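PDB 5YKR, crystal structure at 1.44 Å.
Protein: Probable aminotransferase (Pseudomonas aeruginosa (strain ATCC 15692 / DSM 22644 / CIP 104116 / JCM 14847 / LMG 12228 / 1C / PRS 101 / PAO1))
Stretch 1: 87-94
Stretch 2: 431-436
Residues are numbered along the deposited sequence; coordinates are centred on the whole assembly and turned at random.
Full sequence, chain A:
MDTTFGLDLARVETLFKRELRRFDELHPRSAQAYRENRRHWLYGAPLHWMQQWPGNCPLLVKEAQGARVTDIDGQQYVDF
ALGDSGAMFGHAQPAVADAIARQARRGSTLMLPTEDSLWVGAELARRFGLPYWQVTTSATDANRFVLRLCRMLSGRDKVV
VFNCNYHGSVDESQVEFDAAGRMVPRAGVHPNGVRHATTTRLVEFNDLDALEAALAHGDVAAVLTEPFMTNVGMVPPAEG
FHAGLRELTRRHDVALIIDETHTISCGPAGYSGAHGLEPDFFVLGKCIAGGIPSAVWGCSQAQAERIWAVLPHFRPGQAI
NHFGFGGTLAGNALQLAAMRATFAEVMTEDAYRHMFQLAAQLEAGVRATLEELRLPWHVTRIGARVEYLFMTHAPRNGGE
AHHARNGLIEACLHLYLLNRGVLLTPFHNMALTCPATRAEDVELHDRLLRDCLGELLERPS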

# COMPACT_ATOMS: atom_id res chain seq x y z
N ALA A 87 3.59 7.51 -13.43
CA ALA A 87 2.96 7.76 -14.73
C ALA A 87 3.94 7.57 -15.90
O ALA A 87 3.92 8.31 -16.88
CB ALA A 87 2.33 9.17 -14.77
N MET A 88 4.81 6.58 -15.78
CA MET A 88 5.87 6.33 -16.75
C MET A 88 5.42 6.31 -18.21
O MET A 88 6.19 6.73 -19.10
CB MET A 88 6.54 4.98 -16.42
CG MET A 88 7.49 4.49 -17.48
SD MET A 88 8.36 3.05 -16.90
CE MET A 88 9.24 2.71 -18.39
N PHE A 89 4.22 5.79 -18.47
CA PHE A 89 3.73 5.75 -19.85
C PHE A 89 2.86 6.91 -20.27
O PHE A 89 2.23 6.87 -21.33
CB PHE A 89 3.08 4.39 -20.14
CG PHE A 89 4.04 3.26 -19.96
CD1 PHE A 89 4.89 2.92 -21.00
CD2 PHE A 89 4.11 2.58 -18.75
CE1 PHE A 89 5.84 1.97 -20.83
CE2 PHE A 89 5.11 1.63 -18.56
CZ PHE A 89 5.95 1.34 -19.64
N GLY A 90 2.92 7.99 -19.47
CA GLY A 90 2.15 9.20 -19.70
C GLY A 90 0.95 9.33 -18.80
O GLY A 90 0.46 8.35 -18.18
N HIS A 91 0.45 10.54 -18.71
CA HIS A 91 -0.79 10.81 -18.00
C HIS A 91 -1.99 10.44 -18.84
O HIS A 91 -2.00 10.70 -20.05
CB HIS A 91 -0.84 12.27 -17.60
CG HIS A 91 0.29 12.68 -16.73
ND1 HIS A 91 0.49 12.15 -15.48
CD2 HIS A 91 1.33 13.52 -16.97
CE1 HIS A 91 1.58 12.70 -14.95
NE2 HIS A 91 2.13 13.52 -15.85
N ALA A 92 -3.03 9.90 -18.19
CA ALA A 92 -4.31 9.73 -18.86
C ALA A 92 -4.21 8.91 -20.17
O ALA A 92 -4.80 9.28 -21.20
CB ALA A 92 -4.96 11.09 -19.11
N GLN A 93 -3.45 7.82 -20.14
CA GLN A 93 -3.44 6.89 -21.30
C GLN A 93 -4.86 6.45 -21.58
O GLN A 93 -5.55 5.96 -20.70
CB GLN A 93 -2.56 5.67 -20.98
CG GLN A 93 -1.12 5.72 -21.36
CD GLN A 93 -0.85 5.60 -22.83
OE1 GLN A 93 -1.77 5.38 -23.69
NE2 GLN A 93 0.45 5.75 -23.17
N PRO A 94 -5.36 6.66 -22.82
CA PRO A 94 -6.77 6.46 -23.02
C PRO A 94 -7.29 5.04 -22.74
O PRO A 94 -8.37 4.89 -22.15
CB PRO A 94 -6.98 6.83 -24.49
CG PRO A 94 -5.86 7.66 -24.82
CD PRO A 94 -4.72 7.37 -23.93
N ALA A 431 15.48 12.11 -16.31
CA ALA A 431 14.35 12.42 -17.19
C ALA A 431 13.89 11.09 -17.77
O ALA A 431 14.70 10.21 -18.11
CB ALA A 431 14.79 13.33 -18.34
N LEU A 432 12.56 10.96 -17.85
CA LEU A 432 11.93 9.77 -18.33
C LEU A 432 11.06 10.15 -19.54
O LEU A 432 10.26 11.10 -19.46
CB LEU A 432 11.05 9.22 -17.16
CG LEU A 432 10.37 7.87 -17.37
CD1 LEU A 432 11.33 6.70 -17.69
CD2 LEU A 432 9.59 7.59 -16.12
N THR A 433 11.18 9.38 -20.61
CA THR A 433 10.34 9.58 -21.80
C THR A 433 9.16 8.61 -21.79
O THR A 433 9.22 7.55 -21.18
CB THR A 433 11.15 9.38 -23.09
OG1 THR A 433 11.64 8.05 -23.13
CG2 THR A 433 12.30 10.34 -23.15
N CYS A 434 8.07 9.03 -22.43
CA CYS A 434 6.88 8.23 -22.58
C CYS A 434 6.41 8.27 -24.03
O CYS A 434 6.98 9.03 -24.83
CB CYS A 434 5.77 8.70 -21.62
SG CYS A 434 5.07 10.28 -21.97
N PRO A 435 5.39 7.50 -24.38
CA PRO A 435 4.96 7.51 -25.80
C PRO A 435 4.51 8.87 -26.32
O PRO A 435 4.62 9.11 -27.52
CB PRO A 435 3.81 6.50 -25.82
CG PRO A 435 4.16 5.56 -24.75
CD PRO A 435 4.74 6.41 -23.65
N ALA A 436 4.03 9.75 -25.40
CA ALA A 436 3.57 11.09 -25.77
C ALA A 436 4.71 12.15 -25.83
O ALA A 436 4.48 13.28 -26.31
CB ALA A 436 2.50 11.55 -24.82
O HOH W 1 1.99 8.83 -23.28

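This is a small van der Waals contact, partly between apolar side chains and partly of turn backbone against Cys434 and Pro435, made without a single direct hydrogen bond across the interface and supplemented by one bridging water. The two stretches, more than 300 residues apart in sequence, bury 274 Å² between them.

Residues Ala87 to Gly90 form a type I beta turn, closed by the bond from Gly90 N to Ala87 O (2.8 Å). The turn brings its backbone against Cys434, whose side chain points toward it: Cys434 CB lies 3.2 Å from Met88 O and 3.6 Å from Gly90 N. In the p rotamer (chi1 69°), Cys434 SG lies next to Gly90, 3.9 Å from Gly90 CA. Glycine suits position 90 because at its backbone angles (104°/162°) a CB would jam against the preceding carbonyl oxygen; an ideal CB would also point toward the second stretch and come within 3.6 Å of Cys434 SG, a snug fit.

On one flank, Met88 extends with all three chi angles t (171°, 173°, 176°), and its CG meets Leu432 CD2 at 4.0 Å. Leu432 points toward the turn, so two flexible apolar chains fill this buried space. Thr433, next along, points away, and its hydroxyl is hydrogen-bonded elsewhere in the structure; its carbonyl oxygen, however, is buried by the contact with no partner in the model.

Pro435 supplies a compact apolar surface. Its CD sits 3.4 Å from Phe89 O and 4.4 Å from Phe89 CB, while the Phe89 CA-to-CB bond points away from the second stretch. Phe89 O is well satisfied: Gln93 NE2 donates to it at 2.8 Å, bringing the amide end of Gln93 to 4.0 Å between NE2 and Pro435 CG. A water also donates to Phe89 O (2.8 Å) and weakly accepts from Ala436 N (3.1 Å), linking the two backbones.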